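Local coordinates for mercuric reductase (Metallosphaera sedula, PDB 4YWO), which probably reduces mercuric ion to elemental mercury at the expense of NADPH, using bound FAD as its cofactor, and works as a homodimer, at residues 166-171 against 187-192; 193-198 against 226-231. All coordinates share one frame; numbering follows the deposited sequence. Where two conformers were deposited one is given.

Interaction 1 of 2, residues 166-171 against 187-192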
ATOM      1  N   GLU A 166      30.210  -3.503   2.762  1.00 16.45           N
ATOM      2  CA  GLU A 166      31.005  -2.515   2.054  1.00 18.02           C
ATOM      3  C   GLU A 166      30.239  -1.768   1.039  1.00 17.61           C
ATOM      4  O   GLU A 166      30.520  -0.608   0.810  1.00 21.20           O
ATOM      5  CB  GLU A 166      32.204  -3.210   1.415  1.00 20.68           C
ATOM      6  CG  GLU A 166      33.158  -3.796   2.416  1.00 22.54           C
ATOM      7  CD  GLU A 166      32.778  -5.129   3.008  1.00 27.10           C
ATOM      8  OE1 GLU A 166      32.045  -5.931   2.448  1.00 23.88           O
ATOM      9  OE2 GLU A 166      33.088  -5.352   4.181  1.00 30.05           O
ATOM     10  N   ALA A 167      29.272  -2.439   0.360  1.00 15.07           N
ATOM     11  CA  ALA A 167      28.467  -1.749  -0.681  1.00 18.47           C
ATOM     12  C   ALA A 167      27.585  -0.649  -0.055  1.00 18.11           C
ATOM     13  O   ALA A 167      27.241   0.336  -0.715  1.00 17.71           O
ATOM     14  CB  ALA A 167      27.624  -2.766  -1.490  1.00 21.85           C
ATOM     15  N   LEU A 168      27.221  -0.809   1.233  1.00 17.28           N
ATOM     16  CA  LEU A 168      26.476   0.230   1.948  1.00 18.05           C
ATOM     17  C   LEU A 168      27.309   1.377   2.555  1.00 19.47           C
ATOM     18  O   LEU A 168      26.779   2.425   2.901  1.00 20.29           O
ATOM     19  CB  LEU A 168      25.539  -0.410   2.945  1.00 17.19           C
ATOM     20  CG  LEU A 168      24.429  -1.309   2.364  1.00 18.46           C
ATOM     21  CD1 LEU A 168      23.763  -2.197   3.419  1.00 21.93           C
ATOM     22  CD2 LEU A 168      23.423  -0.452   1.594  1.00 19.69           C
ATOM     23  N   SER A 169      28.595   1.126   2.767  1.00 19.07           N
ATOM     24  CA  SER A 169      29.528   2.133   3.229  1.00 23.01           C
ATOM     25  C   SER A 169      30.786   2.066   2.360  1.00 22.08           C
ATOM     26  O   SER A 169      31.881   1.691   2.856  1.00 22.20           O
ATOM     27  CB  SER A 169      29.911   1.856   4.657  1.00 26.01           C
ATOM     28  OG  SER A 169      28.826   1.897   5.489  1.00 25.49           O
ATOM     29  N   PRO A 170      30.686   2.382   1.084  1.00 21.12           N
ATOM     30  CA  PRO A 170      31.804   2.267   0.145  1.00 22.36           C
ATOM     31  C   PRO A 170      32.988   3.130   0.485  1.00 24.66           C
ATOM     32  O   PRO A 170      32.804   4.264   0.932  1.00 24.57           O
ATOM     33  CB  PRO A 170      31.210   2.696  -1.196  1.00 22.46           C
ATOM     34  CG  PRO A 170      29.986   3.519  -0.836  1.00 20.80           C
ATOM     35  CD  PRO A 170      29.442   2.883   0.424  1.00 21.38           C
ATOM     36  N   ASP A 171      34.184   2.547   0.311  1.00 23.28           N
ATOM     37  CA  ASP A 171      35.394   3.256   0.634  1.00 26.99           C
ATOM     38  C   ASP A 171      35.787   4.293  -0.408  1.00 25.96           C
ATOM     39  O   ASP A 171      36.617   5.210  -0.100  1.00 26.48           O
ATOM     40  CB  ASP A 171      36.542   2.236   0.827  1.00 25.56           C
ATOM     41  CG  ASP A 171      36.889   1.389  -0.413  1.00 33.00           C
ATOM     42  OD1 ASP A 171      36.408   1.403  -1.561  1.00 35.35           O
ATOM     43  OD2 ASP A 171      37.868   0.650  -0.249  1.00 41.69           O
ATOM     44  N   LEU A 187      19.547  -7.763  -7.170  1.00 14.49           N
ATOM     45  CA  LEU A 187      18.637  -6.833  -7.837  1.00 14.71           C
ATOM     46  C   LEU A 187      18.639  -5.458  -7.141  1.00 13.75           C
ATOM     47  O   LEU A 187      18.678  -4.419  -7.848  1.00 15.73           O
ATOM     48  CB  LEU A 187      17.211  -7.396  -8.006  1.00 14.20           C
ATOM     49  CG  LEU A 187      17.105  -8.711  -8.715  1.00 16.75           C
ATOM     50  CD1 LEU A 187      15.588  -9.067  -8.733  1.00 17.83           C
ATOM     51  CD2 LEU A 187      17.649  -8.784 -10.060  1.00 21.01           C
ATOM     52  N   GLU A 188      18.479  -5.455  -5.866  1.00 13.54           N
ATOM     53  CA  GLU A 188      18.471  -4.198  -5.143  1.00 12.70           C
ATOM     54  C   GLU A 188      19.771  -3.389  -5.285  1.00 13.70           C
ATOM     55  O   GLU A 188      19.770  -2.263  -5.596  1.00 14.29           O
ATOM     56  CB  GLU A 188      18.137  -4.417  -3.683  1.00 14.26           C
ATOM     57  CG  GLU A 188      16.653  -4.818  -3.431  1.00 16.94           C
ATOM     58  CD  GLU A 188      16.296  -4.980  -1.956  1.00 22.12           C
ATOM     59  OE1 GLU A 188      17.230  -4.817  -1.098  1.00 22.79           O
ATOM     60  OE2 GLU A 188      15.078  -5.309  -1.607  1.00 19.73           O
ATOM     61  N   PHE A 189      20.917  -4.063  -5.063  1.00 13.04           N
ATOM     62  CA  PHE A 189      22.187  -3.316  -5.212  1.00 13.56           C
ATOM     63  C   PHE A 189      22.459  -2.945  -6.620  1.00 13.52           C
ATOM     64  O   PHE A 189      23.069  -1.894  -6.893  1.00 14.08           O
ATOM     65  CB  PHE A 189      23.381  -4.149  -4.595  1.00 13.91           C
ATOM     66  CG  PHE A 189      23.415  -4.108  -3.101  1.00 15.25           C
ATOM     67  CD1 PHE A 189      23.925  -2.979  -2.477  1.00 17.36           C
ATOM     68  CD2 PHE A 189      23.089  -5.197  -2.312  1.00 19.01           C
ATOM     69  CE1 PHE A 189      23.919  -2.831  -1.137  1.00 18.20           C
ATOM     70  CE2 PHE A 189      23.175  -5.072  -0.894  1.00 20.55           C
ATOM     71  CZ  PHE A 189      23.532  -3.835  -0.334  1.00 19.58           C
ATOM     72  N   ALA A 190      22.131  -3.792  -7.611  1.00 14.22           N
ATOM     73  CA  ALA A 190      22.320  -3.403  -8.991  1.00 14.05           C
ATOM     74  C   ALA A 190      21.510  -2.180  -9.359  1.00 16.31           C
ATOM     75  O   ALA A 190      22.038  -1.253 -10.021  1.00 15.61           O
ATOM     76  CB  ALA A 190      22.031  -4.516  -9.955  1.00 14.97           C
ATOM     77  N   GLN A 191      20.251  -2.089  -8.965  1.00 14.58           N
ATOM     78  CA  GLN A 191      19.494  -0.924  -9.246  1.00 15.59           C
ATOM     79  C   GLN A 191      20.038   0.296  -8.485  1.00 15.03           C
ATOM     80  O   GLN A 191      20.157   1.344  -9.049  1.00 14.50           O
ATOM     81  CB  GLN A 191      18.018  -1.116  -8.898  1.00 16.80           C
ATOM     82  CG  GLN A 191      17.241   0.156  -9.171  1.00 18.18           C
ATOM     83  CD  GLN A 191      15.706  -0.082  -9.047  1.00 17.72           C
ATOM     84  OE1 GLN A 191      15.152   0.375  -8.019  1.00 23.16           O
ATOM     85  NE2 GLN A 191      15.103  -0.299 -10.162  1.00 19.12           N
ATOM     86  N   MET A 192      20.418   0.148  -7.223  1.00 15.38           N
ATOM     87  CA  MET A 192      20.956   1.166  -6.429  1.00 15.25           C
ATOM     88  C   MET A 192      22.195   1.777  -7.099  1.00 15.38           C
ATOM     89  O   MET A 192      22.226   2.997  -7.322  1.00 17.12           O
ATOM     90  CB  MET A 192      21.361   0.648  -5.054  1.00 17.24           C
ATOM     91  CG  MET A 192      21.927   1.624  -4.033  1.00 19.47           C
ATOM     92  SD  MET A 192      22.685   0.804  -2.614  1.00 19.52           S
ATOM     93  CE  MET A 192      21.304  -0.147  -1.921  1.00 18.53           C
TER
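F189 reaches out from helix 184-194 to the last turn of helix 164-168, where A167 and L168 receive its ring. The interaction is wholly apolar. The ring touches through CE1 and CZ: CE1 of F189 lies 3.7 Å from CB of A167 and equally 3.7 Å from CD2 of L168. L168 meets the ring at its edge, with CG in the ring plane and 3.8 Å from CZ of F189, and the two side chains cross at about a right angle. The A167 methyl approaches the same ring obliquely. Alanine suits that place because its single methyl lets the ring come close to the backbone of the short helix. A second apolar touch runs from CD2 of L168 to CE of M192, 4.1 Å away. M192 holds CG anti to its backbone N (chi1 -178°), then bends at chi3 (-60°), which brings the terminal methyl beside CD2 of L168. The M192 side chain also packs against M64 of helix 58-78, while L168 touches P60 and S61 of that helix.

All four touching residues are buried, and F189 also contacts the bound FAD. With dispersion and exclusion of water as its chemistry, the contact contributes a nonpolar surface to the flavin pocket, where the F189 ring is held by L168 at its edge and by A167 obliquely.

Interaction 2 of 2, residues 193-198 against 226-231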
ATOM      1  N   TYR A 193      23.157   0.916  -7.508  1.00 14.66           N
ATOM      2  CA  TYR A 193      24.414   1.479  -8.055  1.00 14.14           C
ATOM      3  C   TYR A 193      24.228   1.945  -9.432  1.00 15.61           C
ATOM      4  O   TYR A 193      24.776   3.002  -9.815  1.00 16.52           O
ATOM      5  CB  TYR A 193      25.533   0.403  -7.918  1.00 14.68           C
ATOM      6  CG  TYR A 193      26.279   0.498  -6.596  1.00 15.66           C
ATOM      7  CD1 TYR A 193      25.705   0.200  -5.352  1.00 17.51           C
ATOM      8  CD2 TYR A 193      27.598   1.013  -6.541  1.00 18.38           C
ATOM      9  CE1 TYR A 193      26.380   0.410  -4.134  1.00 16.44           C
ATOM     10  CE2 TYR A 193      28.259   1.148  -5.370  1.00 18.91           C
ATOM     11  CZ  TYR A 193      27.700   0.868  -4.170  1.00 17.69           C
ATOM     12  OH  TYR A 193      28.365   1.067  -3.011  1.00 19.13           O
ATOM     13  N   SER A 194      23.391   1.303 -10.247  1.00 16.40           N
ATOM     14  CA  SER A 194      23.135   1.862 -11.592  1.00 17.53           C
ATOM     15  C   SER A 194      22.522   3.251 -11.545  1.00 18.98           C
ATOM     16  O   SER A 194      22.875   4.150 -12.331  1.00 18.09           O
ATOM     17  CB  SER A 194      22.342   0.893 -12.433  1.00 21.51           C
ATOM     18  OG  SER A 194      21.041   0.710 -11.966  1.00 25.84           O
ATOM     19  N   ARG A 195      21.722   3.512 -10.538  1.00 16.20           N
ATOM     20  CA  ARG A 195      21.053   4.829 -10.339  1.00 18.91           C
ATOM     21  C   ARG A 195      22.017   5.833  -9.707  1.00 19.94           C
ATOM     22  O   ARG A 195      21.671   6.949  -9.340  1.00 22.26           O
ATOM     23  CB  ARG A 195      19.748   4.650  -9.549  1.00 17.59           C
ATOM     24  CG  ARG A 195      18.699   3.952 -10.346  1.00 17.03           C
ATOM     25  CD  ARG A 195      17.395   3.867  -9.539  1.00 16.59           C
ATOM     26  NE  ARG A 195      16.288   3.402 -10.381  1.00 16.97           N
ATOM     27  CZ  ARG A 195      14.972   3.558 -10.066  1.00 15.09           C
ATOM     28  NH1 ARG A 195      14.643   4.007  -8.885  1.00 14.73           N
ATOM     29  NH2 ARG A 195      14.095   3.222 -11.018  1.00 18.28           N
ATOM     30  N   MET A 196      23.232   5.328  -9.405  1.00 18.65           N
ATOM     31  CA  MET A 196      24.363   6.252  -8.999  1.00 19.40           C
ATOM     32  C   MET A 196      25.415   6.427 -10.073  1.00 20.57           C
ATOM     33  O   MET A 196      26.584   6.739  -9.712  1.00 24.11           O
ATOM     34  CB  MET A 196      24.921   5.832  -7.723  1.00 21.77           C
ATOM     35  CG  MET A 196      23.862   5.871  -6.687  1.00 27.29           C
ATOM     36  SD  MET A 196      24.388   5.306  -5.153  1.00 31.91           S
ATOM     37  CE  MET A 196      22.782   5.394  -4.246  1.00 32.14           C
ATOM     38  N   LYS A 197      25.056   6.206 -11.323  1.00 19.92           N
ATOM     39  CA  LYS A 197      25.902   6.349 -12.472  1.00 23.51           C
ATOM     40  C   LYS A 197      27.096   5.371 -12.472  1.00 23.97           C
ATOM     41  O   LYS A 197      28.197   5.694 -12.905  1.00 27.42           O
ATOM     42  CB  LYS A 197      26.432   7.801 -12.488  1.00 30.00           C
ATOM     43  CG  LYS A 197      26.452   8.443 -13.834  1.00 35.84           C
ATOM     44  CD  LYS A 197      27.214   9.759 -13.709  1.00 39.33           C
ATOM     45  CE  LYS A 197      27.221  10.531 -15.015  1.00 45.70           C
ATOM     46  NZ  LYS A 197      27.464   9.661 -16.185  1.00 49.00           N
ATOM     47  N   VAL A 198      26.893   4.161 -12.029  1.00 18.94           N
ATOM     48  CA  VAL A 198      27.884   3.070 -12.000  1.00 17.82           C
ATOM     49  C   VAL A 198      27.401   2.111 -13.077  1.00 20.57           C
ATOM     50  O   VAL A 198      26.195   1.765 -13.141  1.00 19.49           O
ATOM     51  CB  VAL A 198      27.985   2.356 -10.620  1.00 17.37           C
ATOM     52  CG1 VAL A 198      28.899   1.157 -10.667  1.00 19.86           C
ATOM     53  CG2 VAL A 198      28.371   3.349  -9.521  1.00 18.81           C
ATOM     54  N   GLU A 226      17.322  -4.086 -16.900  1.00 19.22           N
ATOM     55  CA  GLU A 226      17.703  -3.540 -18.209  1.00 21.58           C
ATOM     56  C   GLU A 226      17.208  -2.176 -18.396  1.00 23.18           C
ATOM     57  O   GLU A 226      17.974  -1.327 -18.998  1.00 23.23           O
ATOM     58  CB  GLU A 226      17.290  -4.497 -19.308  1.00 22.06           C
ATOM     59  CG  GLU A 226      18.159  -5.776 -19.241  1.00 25.23           C
ATOM     60  CD  GLU A 226      17.860  -6.838 -20.316  1.00 28.52           C
ATOM     61  OE1 GLU A 226      16.791  -6.742 -20.968  1.00 33.02           O
ATOM     62  OE2 GLU A 226      18.678  -7.826 -20.448  1.00 28.95           O
ATOM     63  N   ASN A 227      16.068  -1.829 -17.816  1.00 25.29           N
ATOM     64  CA  ASN A 227      15.532  -0.460 -17.914  0.50 24.04           C
ATOM     65  C   ASN A 227      16.470   0.559 -17.228  1.00 26.70           C
ATOM     66  O   ASN A 227      16.461   1.720 -17.579  1.00 24.31           O
ATOM     67  CB  ASN A 227      14.091  -0.368 -17.334  0.50 24.62           C
ATOM     68  CG  ASN A 227      13.022  -1.009 -18.216  0.50 24.59           C
ATOM     69  OD1 ASN A 227      13.247  -1.370 -19.388  0.50 26.55           O
ATOM     70  ND2 ASN A 227      11.812  -1.179 -17.627  0.50 24.79           N
ATOM     71  N   ASP A 228      17.301   0.143 -16.275  1.00 22.62           N
ATOM     72  CA  ASP A 228      18.278   1.062 -15.675  1.00 26.55           C
ATOM     73  C   ASP A 228      19.683   0.838 -16.191  1.00 23.86           C
ATOM     74  O   ASP A 228      20.660   1.329 -15.642  1.00 27.37           O
ATOM     75  CB  ASP A 228      18.313   0.929 -14.166  1.00 31.42           C
ATOM     76  CG  ASP A 228      17.418   1.981 -13.482  1.00 36.63           C
ATOM     77  OD1 ASP A 228      17.316   3.120 -13.933  1.00 33.58           O
ATOM     78  OD2 ASP A 228      16.863   1.639 -12.478  1.00 29.50           O
ATOM     79  N   GLY A 229      19.818   0.126 -17.256  1.00 22.18           N
ATOM     80  CA  GLY A 229      21.106  -0.004 -17.884  1.00 23.04           C
ATOM     81  C   GLY A 229      21.981  -1.057 -17.297  1.00 21.03           C
ATOM     82  O   GLY A 229      23.155  -1.112 -17.608  1.00 24.54           O
ATOM     83  N   VAL A 230      21.452  -1.940 -16.489  1.00 18.01           N
ATOM     84  CA  VAL A 230      22.224  -3.034 -15.992  1.00 17.95           C
ATOM     85  C   VAL A 230      22.353  -4.107 -17.073  1.00 20.26           C
ATOM     86  O   VAL A 230      21.367  -4.472 -17.700  1.00 21.70           O
ATOM     87  CB  VAL A 230      21.537  -3.674 -14.725  1.00 17.69           C
ATOM     88  CG1 VAL A 230      22.285  -4.880 -14.215  1.00 19.05           C
ATOM     89  CG2 VAL A 230      21.355  -2.682 -13.604  1.00 19.34           C
ATOM     90  N   ALA A 231      23.527  -4.680 -17.202  1.00 18.47           N
ATOM     91  CA  ALA A 231      23.827  -5.803 -18.123  1.00 18.85           C
ATOM     92  C   ALA A 231      23.521  -7.064 -17.299  1.00 22.12           C
ATOM     93  O   ALA A 231      24.100  -7.295 -16.236  1.00 22.98           O
ATOM     94  CB  ALA A 231      25.320  -5.821 -18.491  1.00 19.43           C
TER
HETATM   95  O   HOH W   1      24.451  -0.129 -15.098  1.00 26.57           O
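The ends of helices 184-194 and 215-227 run into turns that come closest at S194 and D228, with their CA atoms 6.4 Å apart. R195 and D228 form a salt bridge there: NE of R195 donates to OD2 of D228 over 2.8 Å, with an N-H...O angle of 162°. The proton arrives on the syn side of the carboxylate, somewhat out of its plane. The two planes stand 84° apart, and of the guanidinium nitrogens only NE bonds to D228. The long arginine chain, extended from CG to NE, spans the gap; NH1 bonds to Q348.

Both helices end in Schellman motifs. K197 and G229 are the C-prime residues, each with positive phi, and at G229 a CB would jam against the preceding carbonyl, which accounts for glycine. The chain then enters strands 199-203 and 231-233 of a four-stranded parallel sheet, consistent with a Rossmann-like nucleotide-binding domain of this reductase family.

The small S194 suits the close approach of the turns. Its OG, which hydrogen-bonds back to A190 O and Q191 O, packs 3.5 Å from CB of D228 and 3.8 Å from CG2 of V230. A water donates to O of V198 at 3.2 Å and, weakly, to O of G229.

From the N terminus, the chain passes through helix 164-168, then strand 176-180, and returns along helix 184-194, where interaction 1 closes a loop of 15 intervening residues. The same helix runs directly into interaction 2, whose loop of 27 residues carries strand 199-203 and most of helix 215-227 before it closes at the start of strand 231-233. The loops lie in series, neither nested nor crossed. Helix 184-194 joins them: its middle faces helix 164-168 and the flavin, its end the turn after helix 215-227. The two contacts, centred 12 Å apart, also meet directly where Y193 OH probably hydrogen-bonds to A167 O (2.7 Å), tying the end of helix 184-194 to helix 164-168.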